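Local coordinates for protein succinylglutamate desuccinylase/aspartoacylase (Ruegeria sp. TM1040, PDB 3NA6) that is probably a zinc-dependent hydrolase of the succinylglutamate desuccinylase/aspartoacylase family, cleaving an amide bond in an N-acylated amino acid, at residues 56-61 against 109-114; 156-161 against 206-211; 177-182 against 225-230; 263-268 against 316-321. One frame throughout, in Å; residues are numbered along the deposited sequence.

Interaction 1: 56-61 against 109-114; sequences GANHGD and NLNRAF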
loop_
_atom_site.group_PDB
_atom_site.type_symbol
_atom_site.label_atom_id
_atom_site.label_comp_id
_atom_site.label_asym_id
_atom_site.label_seq_id
_atom_site.Cartn_x
_atom_site.Cartn_y
_atom_site.Cartn_z
ATOM N N GLY A 56 -16.079 -13.131 22.027
ATOM C CA GLY A 56 -16.202 -11.764 21.573
ATOM C C GLY A 56 -15.331 -11.564 20.342
ATOM O O GLY A 56 -14.479 -12.354 20.054
ATOM N N ALA A 57 -15.573 -10.488 19.617
ATOM C CA ALA A 57 -14.794 -10.125 18.453
ATOM C C ALA A 57 -14.740 -11.229 17.396
ATOM O O ALA A 57 -13.748 -11.431 16.719
ATOM C CB ALA A 57 -13.396 -9.640 18.864
ATOM N N ASN A 58 -15.865 -11.902 17.226
ATOM C CA ASN A 58 -16.137 -12.677 16.035
ATOM C C ASN A 58 -15.783 -11.790 14.833
ATOM O O ASN A 58 -15.138 -12.240 13.875
ATOM C CB ASN A 58 -17.633 -13.074 16.054
ATOM C CG ASN A 58 -18.042 -13.942 14.886
ATOM O OD1 ASN A 58 -17.625 -13.702 13.750
ATOM N ND2 ASN A 58 -18.926 -14.951 15.153
ATOM N N HIS A 59 -16.247 -10.542 14.896
ATOM C CA HIS A 59 -15.760 -9.442 14.045
ATOM C C HIS A 59 -14.861 -8.555 14.884
ATOM O O HIS A 59 -15.215 -8.196 16.005
ATOM C CB HIS A 59 -16.942 -8.616 13.531
ATOM C CG HIS A 59 -17.861 -9.395 12.647
ATOM N ND1 HIS A 59 -19.236 -9.292 12.714
ATOM C CD2 HIS A 59 -17.592 -10.322 11.694
ATOM C CE1 HIS A 59 -19.772 -10.120 11.826
ATOM N NE2 HIS A 59 -18.795 -10.738 11.179
ATOM N N GLY A 60 -13.729 -8.152 14.326
ATOM C CA GLY A 60 -12.658 -7.519 15.099
ATOM C C GLY A 60 -12.895 -6.079 15.530
ATOM O O GLY A 60 -12.172 -5.591 16.378
ATOM N N ASP A 61 -13.898 -5.411 14.942
ATOM C CA ASP A 61 -14.229 -4.001 15.248
ATOM C C ASP A 61 -15.509 -3.843 16.094
ATOM O O ASP A 61 -16.226 -2.818 16.018
ATOM C CB ASP A 61 -14.265 -3.165 13.949
ATOM C CG ASP A 61 -15.335 -3.632 12.929
ATOM O OD1 ASP A 61 -15.889 -4.746 13.059
ATOM O OD2 ASP A 61 -15.645 -2.851 11.989
ATOM N N ASN A 109 -14.336 -13.481 6.893
ATOM C CA ASN A 109 -15.411 -13.196 7.828
ATOM C C ASN A 109 -15.671 -14.472 8.617
ATOM O O ASN A 109 -16.242 -15.453 8.095
ATOM C CB ASN A 109 -16.685 -12.761 7.093
ATOM C CG ASN A 109 -17.814 -12.394 8.053
ATOM O OD1 ASN A 109 -17.728 -12.656 9.259
ATOM N ND2 ASN A 109 -18.868 -11.771 7.528
ATOM N N LEU A 110 -15.233 -14.463 9.864
ATOM C CA LEU A 110 -15.238 -15.683 10.663
ATOM C C LEU A 110 -16.675 -16.147 10.837
ATOM O O LEU A 110 -16.938 -17.356 10.808
ATOM C CB LEU A 110 -14.595 -15.462 12.039
ATOM C CG LEU A 110 -14.572 -16.638 13.035
ATOM C CD1 LEU A 110 -14.014 -17.956 12.436
ATOM C CD2 LEU A 110 -13.803 -16.254 14.270
ATOM N N ASN A 111 -17.602 -15.180 10.955
ATOM C CA ASN A 111 -18.992 -15.511 11.170
ATOM C C ASN A 111 -19.648 -16.226 10.014
ATOM O O ASN A 111 -20.744 -16.768 10.198
ATOM C CB ASN A 111 -19.832 -14.297 11.529
ATOM C CG ASN A 111 -21.137 -14.682 12.207
ATOM O OD1 ASN A 111 -21.184 -15.631 12.995
ATOM N ND2 ASN A 111 -22.214 -13.965 11.886
ATOM N N ARG A 112 -19.017 -16.249 8.846
ATOM C CA ARG A 112 -19.527 -17.032 7.717
ATOM C C ARG A 112 -18.540 -18.119 7.259
ATOM O O ARG A 112 -18.658 -18.623 6.150
ATOM C CB ARG A 112 -19.901 -16.086 6.555
ATOM C CG ARG A 112 -20.633 -14.808 7.032
ATOM C CD ARG A 112 -21.698 -14.284 6.043
ATOM N NE ARG A 112 -22.177 -12.945 6.395
ATOM C CZ ARG A 112 -22.136 -11.891 5.584
ATOM N NH1 ARG A 112 -21.663 -12.004 4.348
ATOM N NH2 ARG A 112 -22.593 -10.721 6.005
ATOM N N ALA A 113 -17.583 -18.488 8.120
ATOM C CA ALA A 113 -16.538 -19.458 7.766
ATOM C C ALA A 113 -16.831 -20.914 8.160
ATOM O O ALA A 113 -16.037 -21.809 7.860
ATOM C CB ALA A 113 -15.174 -19.000 8.336
ATOM N N PHE A 114 -17.962 -21.159 8.804
ATOM C CA PHE A 114 -18.262 -22.485 9.385
ATOM C C PHE A 114 -18.808 -23.466 8.334
ATOM O O PHE A 114 -19.488 -23.054 7.411
ATOM C CB PHE A 114 -19.173 -22.332 10.607
ATOM C CG PHE A 114 -18.418 -21.871 11.806
ATOM C CD1 PHE A 114 -18.059 -20.534 11.941
ATOM C CD2 PHE A 114 -17.934 -22.784 12.717
ATOM C CE1 PHE A 114 -17.276 -20.123 12.986
ATOM C CE2 PHE A 114 -17.152 -22.364 13.787
ATOM C CZ PHE A 114 -16.829 -21.029 13.907
HETATM O O HOH W 1 -14.385 -11.900 11.294
#
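Asn58 and Asn111 meet with their amide planes nearly perpendicular, 84° apart. ND2 of Asn58 donates to OD1 of Asn111 over 3.2 Å. The bond is bent, and the donor stands above the carbonyl plane of Asn111 instead of lying in it. CG of Asn58 is anti to the backbone N (chi1 -178°), which carries the amide across to the other segment. Its OD1 packs against CB of Asn111 at 3.2 Å. ND2 of Asn58 also bonds OD2 of Asp143, its stronger partner, so this nitrogen serves two acceptors.

His59 reaches Asn109 edge on. NE2 donates to OD1 of Asn109 at 2.9 Å, and the oxygen lies in the ring plane, while the amide plane is turned 57° from the ring. ND1 of His59 bonds OE2 of Glu62. The segment 56-61 follows strand 51-55 and precedes helix 64-75. His59, Glu62 and His145 face one vacant point, consistent with the zinc site expected of this family, with no metal modelled there.

OD1 of Asn109 also takes a weak bond from N of Asn111 at 3.0 Å. That ties the acceptor of His59 to the backbone N of Asn111. CB of Leu110 packs on O of Asn58 at 3.7 Å. A water bridges the two backbones: it donates to O of Asn58 at 2.7 Å and accepts from N of Leu110.

Interaction 2: 156-161 against 206-211; sequences FAAAHI and LVTTEL
Phe156 has CG between its backbone N and carbonyl carbon (chi1 65°), and Glu210 has CG anti to its carbonyl carbon (chi1 -70°). With these torsions the two side chains run alongside each other in the same direction. CB of Glu210 sits over one face of the Phe156 ring, 3.8 Å from the centroid, in a CH-pi contact. CG of Glu210 touches CZ of Phe156 at 3.4 Å, near the rim. Here the chain of Glu210 bends at chi2, and its carboxylate plane is turned 63° from the ring. An alanine in place of Phe156 would probably leave the CB and CG of Glu210 without the ring beside them and the chain of Glu210 freer to turn.

The backbones pair in antiparallel fashion. N of Phe156 donates to O of Glu210 at 2.9 Å, and N of Glu210 returns a bond of the same length to O of Phe156. N of Ala158 donates to O of Thr208, also at 2.9 Å. Beyond that bond a water takes over, accepting from N of Thr208 at 3.0 Å and reaching O of Ala158.

On the face that carries Phe156 and Glu210, CG2 of Thr208 meets CB of Ala158 at 4.0 Å. CD2 of Leu206 comes to the edge of the His160 ring, whose ND1 is bonded to Glu200. OG1 of Thr208 bonds O of Asp143. The side chain of Glu210 touches His145, part of the possible metal site. The pair forms an antiparallel step, between strands 205-210 and 156-160, within the mixed central sheet of the zinc-carboxypeptidase-like catalytic domain.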
loop_
_atom_site.group_PDB
_atom_site.type_symbol
_atom_site.label_atom_id
_atom_site.label_comp_id
_atom_site.label_asym_id
_atom_site.label_seq_id
_atom_site.Cartn_x
_atom_site.Cartn_y
_atom_site.Cartn_z
ATOM N N PHE A 156 -29.674 -4.876 21.413
ATOM C CA PHE A 156 -30.574 -6.028 21.616
ATOM C C PHE A 156 -29.874 -7.364 21.866
ATOM O O PHE A 156 -28.725 -7.587 21.468
ATOM C CB PHE A 156 -31.662 -6.146 20.516
ATOM C CG PHE A 156 -31.141 -6.438 19.151
ATOM C CD1 PHE A 156 -30.835 -7.732 18.771
ATOM C CD2 PHE A 156 -30.977 -5.427 18.225
ATOM C CE1 PHE A 156 -30.366 -8.003 17.472
ATOM C CE2 PHE A 156 -30.512 -5.700 16.944
ATOM C CZ PHE A 156 -30.207 -6.987 16.577
ATOM N N ALA A 157 -30.574 -8.242 22.568
ATOM C CA ALA A 157 -30.238 -9.674 22.568
ATOM C C ALA A 157 -31.216 -10.348 21.600
ATOM O O ALA A 157 -32.403 -9.950 21.540
ATOM C CB ALA A 157 -30.392 -10.234 23.954
ATOM N N ALA A 158 -30.736 -11.359 20.867
ATOM C CA ALA A 158 -31.517 -12.035 19.837
ATOM C C ALA A 158 -31.550 -13.544 20.044
ATOM O O ALA A 158 -30.545 -14.143 20.423
ATOM C CB ALA A 158 -30.985 -11.724 18.452
ATOM N N ALA A 159 -32.723 -14.118 19.792
ATOM C CA ALA A 159 -32.971 -15.566 19.761
ATOM C C ALA A 159 -33.560 -15.913 18.387
ATOM O O ALA A 159 -34.313 -15.094 17.798
ATOM C CB ALA A 159 -34.014 -15.936 20.852
ATOM N N HIS A 160 -33.291 -17.128 17.908
ATOM C CA HIS A 160 -33.670 -17.499 16.562
ATOM C C HIS A 160 -34.908 -18.377 16.490
ATOM O O HIS A 160 -35.206 -19.146 17.398
ATOM C CB HIS A 160 -32.499 -18.152 15.840
ATOM C CG HIS A 160 -31.359 -17.217 15.597
ATOM N ND1 HIS A 160 -30.062 -17.495 15.988
ATOM C CD2 HIS A 160 -31.330 -15.974 15.053
ATOM C CE1 HIS A 160 -29.284 -16.470 15.682
ATOM N NE2 HIS A 160 -30.026 -15.540 15.105
ATOM N N ILE A 161 -35.636 -18.207 15.391
ATOM C CA ILE A 161 -36.703 -19.084 15.007
ATOM C C ILE A 161 -36.019 -20.278 14.379
ATOM O O ILE A 161 -35.240 -20.134 13.410
ATOM C CB ILE A 161 -37.633 -18.424 13.990
ATOM C CG1 ILE A 161 -38.356 -17.220 14.624
ATOM C CG2 ILE A 161 -38.645 -19.459 13.440
ATOM C CD1 ILE A 161 -39.291 -17.593 15.834
ATOM N N LEU A 206 -27.894 -20.973 21.934
ATOM C CA LEU A 206 -27.028 -19.909 21.516
ATOM C C LEU A 206 -27.650 -18.590 21.986
ATOM O O LEU A 206 -28.852 -18.380 21.809
ATOM C CB LEU A 206 -26.862 -19.877 19.986
ATOM C CG LEU A 206 -26.180 -18.560 19.557
ATOM C CD1 LEU A 206 -24.660 -18.747 19.403
ATOM C CD2 LEU A 206 -26.849 -17.962 18.346
ATOM N N VAL A 207 -26.821 -17.725 22.577
ATOM C CA VAL A 207 -27.213 -16.358 22.969
ATOM C C VAL A 207 -26.387 -15.423 22.102
ATOM O O VAL A 207 -25.163 -15.587 21.976
ATOM C CB VAL A 207 -26.920 -16.144 24.485
ATOM C CG1 VAL A 207 -26.896 -14.676 24.864
ATOM C CG2 VAL A 207 -27.917 -16.930 25.300
ATOM N N THR A 208 -27.046 -14.513 21.412
ATOM C CA THR A 208 -26.347 -13.578 20.555
ATOM C C THR A 208 -26.894 -12.174 20.758
ATOM O O THR A 208 -27.981 -11.983 21.313
ATOM C CB THR A 208 -26.321 -14.013 19.063
ATOM O OG1 THR A 208 -25.405 -13.182 18.328
ATOM C CG2 THR A 208 -27.707 -13.967 18.413
ATOM N N THR A 209 -26.106 -11.189 20.347
ATOM C CA THR A 209 -26.452 -9.790 20.533
ATOM C C THR A 209 -26.137 -8.879 19.331
ATOM O O THR A 209 -25.399 -9.247 18.380
ATOM C CB THR A 209 -25.612 -9.222 21.658
ATOM O OG1 THR A 209 -24.258 -9.134 21.208
ATOM C CG2 THR A 209 -25.642 -10.071 22.903
ATOM N N GLU A 210 -26.663 -7.665 19.412
ATOM C CA GLU A 210 -26.100 -6.497 18.705
ATOM C C GLU A 210 -26.134 -5.359 19.709
ATOM O O GLU A 210 -27.205 -4.856 19.985
ATOM C CB GLU A 210 -26.940 -6.116 17.477
ATOM C CG GLU A 210 -26.868 -7.105 16.307
ATOM C CD GLU A 210 -25.555 -7.045 15.539
ATOM O OE1 GLU A 210 -24.673 -6.254 15.914
ATOM O OE2 GLU A 210 -25.413 -7.779 14.548
ATOM N N LEU A 211 -24.995 -4.976 20.292
ATOM C CA LEU A 211 -25.020 -4.075 21.454
ATOM C C LEU A 211 -24.611 -2.630 21.195
ATOM O O LEU A 211 -24.460 -1.859 22.138
ATOM C CB LEU A 211 -24.172 -4.629 22.593
ATOM C CG LEU A 211 -24.626 -5.973 23.161
ATOM C CD1 LEU A 211 -23.633 -6.396 24.247
ATOM C CD2 LEU A 211 -26.060 -5.911 23.648
HETATM O O HOH W 2 -29.504 -14.321 23.106
#

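Interaction 3: 177-182 against 225-230; sequences AFNAPY and AKKGLR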
loop_
_atom_site.group_PDB
_atom_site.type_symbol
_atom_site.label_atom_id
_atom_site.label_comp_id
_atom_site.label_asym_id
_atom_site.label_seq_id
_atom_site.Cartn_x
_atom_site.Cartn_y
_atom_site.Cartn_z
ATOM N N ALA A 177 -33.387 -13.830 29.657
ATOM C CA ALA A 177 -32.525 -13.690 30.836
ATOM C C ALA A 177 -31.456 -12.616 30.602
ATOM O O ALA A 177 -31.131 -11.877 31.517
ATOM C CB ALA A 177 -31.838 -15.008 31.196
ATOM N N PHE A 178 -30.888 -12.576 29.392
ATOM C CA PHE A 178 -29.856 -11.569 29.051
ATOM C C PHE A 178 -30.376 -10.180 29.374
ATOM O O PHE A 178 -29.665 -9.357 29.953
ATOM C CB PHE A 178 -29.465 -11.646 27.563
ATOM C CG PHE A 178 -28.197 -10.880 27.215
ATOM C CD1 PHE A 178 -28.241 -9.520 26.963
ATOM C CD2 PHE A 178 -26.969 -11.536 27.109
ATOM C CE1 PHE A 178 -27.073 -8.813 26.628
ATOM C CE2 PHE A 178 -25.810 -10.857 26.785
ATOM C CZ PHE A 178 -25.860 -9.476 26.533
ATOM N N ASN A 179 -31.637 -9.946 29.012
ATOM C CA ASN A 179 -32.384 -8.760 29.421
ATOM C C ASN A 179 -31.747 -7.450 28.937
ATOM O O ASN A 179 -31.547 -6.478 29.701
ATOM C CB ASN A 179 -32.606 -8.782 30.935
ATOM C CG ASN A 179 -33.491 -7.638 31.438
ATOM O OD1 ASN A 179 -33.068 -6.880 32.306
ATOM N ND2 ASN A 179 -34.702 -7.510 30.890
ATOM N N ALA A 180 -31.437 -7.424 27.647
ATOM C CA ALA A 180 -30.910 -6.205 27.021
ATOM C C ALA A 180 -32.061 -5.206 26.949
ATOM O O ALA A 180 -33.231 -5.570 27.166
ATOM C CB ALA A 180 -30.328 -6.497 25.623
ATOM N N PRO A 181 -31.753 -3.941 26.686
ATOM C CA PRO A 181 -32.856 -2.971 26.645
ATOM C C PRO A 181 -33.831 -3.247 25.505
ATOM O O PRO A 181 -34.973 -2.818 25.573
ATOM C CB PRO A 181 -32.137 -1.623 26.448
ATOM C CG PRO A 181 -30.776 -1.851 27.034
ATOM C CD PRO A 181 -30.439 -3.281 26.664
ATOM N N TYR A 182 -33.387 -3.949 24.465
ATOM C CA TYR A 182 -34.297 -4.450 23.430
ATOM C C TYR A 182 -34.145 -5.967 23.305
ATOM O O TYR A 182 -33.076 -6.520 23.564
ATOM C CB TYR A 182 -34.069 -3.794 22.058
ATOM C CG TYR A 182 -34.413 -2.343 22.002
ATOM C CD1 TYR A 182 -33.540 -1.397 22.513
ATOM C CD2 TYR A 182 -35.606 -1.909 21.440
ATOM C CE1 TYR A 182 -33.829 -0.070 22.469
ATOM C CE2 TYR A 182 -35.905 -0.573 21.387
ATOM C CZ TYR A 182 -35.016 0.341 21.915
ATOM O OH TYR A 182 -35.291 1.679 21.873
ATOM N N ALA A 225 -23.529 -5.472 28.220
ATOM C CA ALA A 225 -22.823 -6.723 27.945
ATOM C C ALA A 225 -22.492 -7.490 29.221
ATOM O O ALA A 225 -22.658 -8.703 29.263
ATOM C CB ALA A 225 -21.514 -6.477 27.130
ATOM N N LYS A 226 -22.011 -6.787 30.249
ATOM C CA LYS A 226 -21.640 -7.427 31.501
ATOM C C LYS A 226 -22.848 -8.029 32.255
ATOM O O LYS A 226 -22.754 -9.158 32.805
ATOM C CB LYS A 226 -20.909 -6.454 32.431
ATOM C CG LYS A 226 -19.538 -6.024 31.926
ATOM C CD LYS A 226 -18.875 -5.037 32.898
ATOM C CE LYS A 226 -17.681 -4.331 32.268
ATOM N NZ LYS A 226 -17.142 -3.330 33.184
ATOM N N LYS A 227 -23.940 -7.271 32.310
ATOM C CA LYS A 227 -25.166 -7.719 32.980
ATOM C C LYS A 227 -25.759 -8.918 32.233
ATOM O O LYS A 227 -26.129 -9.934 32.834
ATOM C CB LYS A 227 -26.175 -6.574 33.048
ATOM C CG LYS A 227 -27.625 -6.936 33.353
ATOM C CD LYS A 227 -28.578 -5.741 32.996
ATOM C CE LYS A 227 -30.008 -6.184 32.787
ATOM N NZ LYS A 227 -30.885 -5.167 32.121
ATOM N N GLY A 228 -25.865 -8.771 30.926
ATOM C CA GLY A 228 -26.397 -9.829 30.073
ATOM C C GLY A 228 -25.584 -11.111 30.232
ATOM O O GLY A 228 -26.161 -12.175 30.378
ATOM N N LEU A 229 -24.256 -10.994 30.257
ATOM C CA LEU A 229 -23.350 -12.139 30.416
ATOM C C LEU A 229 -23.522 -12.801 31.772
ATOM O O LEU A 229 -23.695 -14.033 31.865
ATOM C CB LEU A 229 -21.908 -11.704 30.271
ATOM C CG LEU A 229 -20.786 -12.744 30.391
ATOM C CD1 LEU A 229 -21.078 -13.916 29.416
ATOM C CD2 LEU A 229 -19.356 -12.094 30.164
ATOM N N ARG A 230 -23.527 -11.980 32.825
ATOM C CA ARG A 230 -23.729 -12.496 34.155
ATOM C C ARG A 230 -25.114 -13.145 34.270
ATOM O O ARG A 230 -25.228 -14.284 34.762
ATOM C CB ARG A 230 -23.534 -11.409 35.199
ATOM C CG ARG A 230 -23.628 -11.930 36.630
ATOM C CD ARG A 230 -23.409 -10.816 37.687
ATOM N NE ARG A 230 -23.814 -11.273 39.017
ATOM C CZ ARG A 230 -25.052 -11.218 39.524
ATOM N NH1 ARG A 230 -26.076 -10.688 38.850
ATOM N NH2 ARG A 230 -25.268 -11.704 40.739
#
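The ring of Phe178 lies flat against Gly228. CA of Gly228 stands over the centre of one face, 3.3 Å from the centroid and only 4° off the ring normal, a close CH-pi contact. The carbonyl carbon of Gly228 lies over the same face, towards CD2 and CE2. At the ring edge, in plane, is N of Ala180. CG of Phe178 is anti to the backbone N (chi1 -166°), which swings the ring against the neighbouring helix. Any CB on residue 228 would clash with CZ of Phe178, so glycine suits this site. An alanine in place of Phe178 would probably open a gap over Gly228 and leave its CA without the ring that covers it.

CA of Gly228 also makes a CA-H...O contact with O of Phe178 at 3.3 Å. The contact joins the C-terminal end of helix 165-178 to helix 219-235. Both belong to the helical layer packed on the central sheet of the alpha/beta catalytic domain. Asn179 then leaves the helix with positive phi.

The extended chain of Lys227 reaches across to Asn179 and grips it twice. NZ donates to O of Asn179 at 2.8 Å, in the carbonyl plane, where the helix ends. It also donates to OD1 of Asn179 at 2.8 Å, from above that amide's plane. OD1 has a further bond from N of Asp246, while the carboxylate of Asp246 forms a salt bridge with NZ of Lys227.

Interaction 4: 263-268 against 316-321; sequences EHDGLF and MIKSGD
Two antiparallel strands of a small beta sheet meet here, in the all-beta C-terminal part of the chain, away from the central sheet. Strand 316-317 is the outermost of four within this chain and pairs with strand 266-270. Gly266 and Ile317 form a hydrogen-bonded pair. N of Ile317 donates to O of Gly266 at 2.8 Å. N of Gly266 donates to O of Ile317 at 3.0 Å. Leu267 and Met316 make the next, non-hydrogen-bonded pair.

Met316 is a selenomethionine. Its chain bends at chi2 (73°) and folds back over the backbone of Gly266, where CE lies 3.6 Å from CA of Gly266. On the other face Ile317 reaches Phe268. CD1 of Ile317, placed by CG1 anti to the backbone N (chi1 -171°), touches CD1 of Phe268 at 3.7 Å, obliquely to the ring. The Phe268 ring also meets His312 edge-to-face.

Past the strands, 318-321 is a type II turn, and Gly320 takes up a backbone shape that calls for glycine. N of Lys318 donates to OD2 of Asp321 at 2.8 Å, from above the carboxylate plane. The turn also packs on another chain: NZ of Lys318 bonds O of Asp31 of a neighbouring subunit, and OD1 of Asp321 bonds Ser32 of the same neighbour. Asp265 holds the turn from across the contact. Its OD1 accepts from N of Ser319 at 2.8 Å, in a nearly straight bond (165°) that meets the oxygen on its anti side.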
loop_
_atom_site.group_PDB
_atom_site.type_symbol
_atom_site.label_atom_id
_atom_site.label_comp_id
_atom_site.label_asym_id
_atom_site.label_seq_id
_atom_site.Cartn_x
_atom_site.Cartn_y
_atom_site.Cartn_z
ATOM N N GLU A 263 -28.469 4.483 -3.183
ATOM C CA GLU A 263 -28.078 4.347 -4.587
ATOM C C GLU A 263 -27.049 5.422 -4.976
ATOM O O GLU A 263 -26.804 5.635 -6.173
ATOM C CB GLU A 263 -29.318 4.402 -5.488
ATOM C CG GLU A 263 -30.252 3.200 -5.301
ATOM C CD GLU A 263 -31.413 3.125 -6.318
ATOM O OE1 GLU A 263 -31.877 4.178 -6.787
ATOM O OE2 GLU A 263 -31.869 1.998 -6.631
ATOM N N HIS A 264 -26.448 6.083 -3.967
ATOM C CA HIS A 264 -25.569 7.241 -4.177
ATOM C C HIS A 264 -24.457 7.304 -3.142
ATOM O O HIS A 264 -24.687 7.004 -1.991
ATOM C CB HIS A 264 -26.383 8.523 -4.050
ATOM C CG HIS A 264 -27.520 8.625 -5.013
ATOM N ND1 HIS A 264 -27.388 9.186 -6.269
ATOM C CD2 HIS A 264 -28.812 8.240 -4.906
ATOM C CE1 HIS A 264 -28.550 9.145 -6.891
ATOM N NE2 HIS A 264 -29.430 8.569 -6.092
ATOM N N ASP A 265 -23.255 7.692 -3.554
ATOM C CA ASP A 265 -22.200 8.044 -2.608
ATOM C C ASP A 265 -22.481 9.467 -2.176
ATOM O O ASP A 265 -22.815 10.314 -3.005
ATOM C CB ASP A 265 -20.810 8.053 -3.260
ATOM C CG ASP A 265 -20.426 6.709 -3.891
ATOM O OD1 ASP A 265 -20.737 5.656 -3.325
ATOM O OD2 ASP A 265 -19.794 6.717 -4.968
ATOM N N GLY A 266 -22.315 9.747 -0.901
ATOM C CA GLY A 266 -22.290 11.124 -0.464
ATOM C C GLY A 266 -22.165 11.319 1.021
ATOM O O GLY A 266 -21.783 10.390 1.772
ATOM N N LEU A 267 -22.488 12.550 1.409
ATOM C CA LEU A 267 -22.559 13.011 2.786
ATOM C C LEU A 267 -23.876 12.539 3.389
ATOM O O LEU A 267 -24.950 12.912 2.941
ATOM C CB LEU A 267 -22.484 14.547 2.837
ATOM C CG LEU A 267 -22.550 15.233 4.210
ATOM C CD1 LEU A 267 -21.405 14.726 5.053
ATOM C CD2 LEU A 267 -22.539 16.780 4.122
ATOM N N PHE A 268 -23.787 11.759 4.449
ATOM C CA PHE A 268 -24.969 11.086 5.010
ATOM C C PHE A 268 -25.576 11.918 6.133
ATOM O O PHE A 268 -24.893 12.224 7.129
ATOM C CB PHE A 268 -24.544 9.746 5.585
ATOM C CG PHE A 268 -25.672 8.927 6.123
ATOM C CD1 PHE A 268 -26.658 8.457 5.275
ATOM C CD2 PHE A 268 -25.743 8.610 7.457
ATOM C CE1 PHE A 268 -27.669 7.683 5.714
ATOM C CE2 PHE A 268 -26.814 7.831 7.927
ATOM C CZ PHE A 268 -27.749 7.353 7.032
HETATM N N MSE A 316 -19.782 9.476 5.575
HETATM C CA MSE A 316 -19.836 9.298 4.150
HETATM C C MSE A 316 -20.536 7.959 3.953
HETATM O O MSE A 316 -20.214 6.981 4.661
HETATM C CB MSE A 316 -18.389 9.256 3.648
HETATM C CG MSE A 316 -18.216 9.458 2.212
HETATM SE SE MSE A 316 -18.517 11.333 1.669
HETATM C CE MSE A 316 -18.780 10.671 -0.166
ATOM N N ILE A 317 -21.503 7.911 3.024
ATOM C CA ILE A 317 -22.192 6.693 2.679
ATOM C C ILE A 317 -21.852 6.347 1.222
ATOM O O ILE A 317 -21.539 7.224 0.431
ATOM C CB ILE A 317 -23.719 6.806 2.929
ATOM C CG1 ILE A 317 -24.398 5.431 2.779
ATOM C CG2 ILE A 317 -24.355 7.915 1.989
ATOM C CD1 ILE A 317 -25.886 5.391 3.319
ATOM N N LYS A 318 -21.861 5.061 0.901
ATOM C CA LYS A 318 -21.566 4.587 -0.442
ATOM C C LYS A 318 -22.782 3.993 -1.105
ATOM O O LYS A 318 -23.681 3.477 -0.448
ATOM C CB LYS A 318 -20.484 3.530 -0.380
ATOM C CG LYS A 318 -19.230 4.069 0.223
ATOM C CD LYS A 318 -18.083 3.131 -0.011
ATOM C CE LYS A 318 -18.021 2.135 1.079
ATOM N NZ LYS A 318 -17.644 2.881 2.300
ATOM N N SER A 319 -22.785 4.033 -2.426
ATOM C CA SER A 319 -23.765 3.314 -3.187
ATOM C C SER A 319 -23.830 1.843 -2.741
ATOM O O SER A 319 -22.809 1.155 -2.581
ATOM C CB SER A 319 -23.444 3.431 -4.673
ATOM O OG SER A 319 -24.542 2.977 -5.408
ATOM N N GLY A 320 -25.051 1.392 -2.467
ATOM C CA GLY A 320 -25.306 0.039 -2.028
ATOM C C GLY A 320 -25.271 -0.159 -0.515
ATOM O O GLY A 320 -25.525 -1.269 -0.056
ATOM N N ASP A 321 -24.938 0.884 0.259
ATOM C CA ASP A 321 -24.926 0.781 1.745
ATOM C C ASP A 321 -26.345 0.800 2.286
ATOM O O ASP A 321 -27.187 1.572 1.807
ATOM C CB ASP A 321 -24.139 1.919 2.408
ATOM C CG ASP A 321 -22.633 1.819 2.188
ATOM O OD1 ASP A 321 -22.159 0.782 1.710
ATOM O OD2 ASP A 321 -21.904 2.801 2.474
#

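Overall arrangement
Interactions 1, 2 and 3 are buried in the catalytic domain; interaction 4 is partly buried, about 25 Å from the chain centre. Interactions 2 and 3 touch. Helix 165-178 follows strand 156-160, helix 219-235 follows strand 205-210, and N of Ala157 probably bonds O of Tyr182. Interactions 1 and 2 do not touch, yet both border the possible metal site, through His59 and Glu210. Chemistry follows place: interaction 1 joins loops by polar side chains, interaction 3 joins the end of one helix to the middle of another by a ring and a lysine, and interactions 2 and 4 pair strands. Interaction 4 meets other subunits through many residues, interactions 1 and 3 through one each.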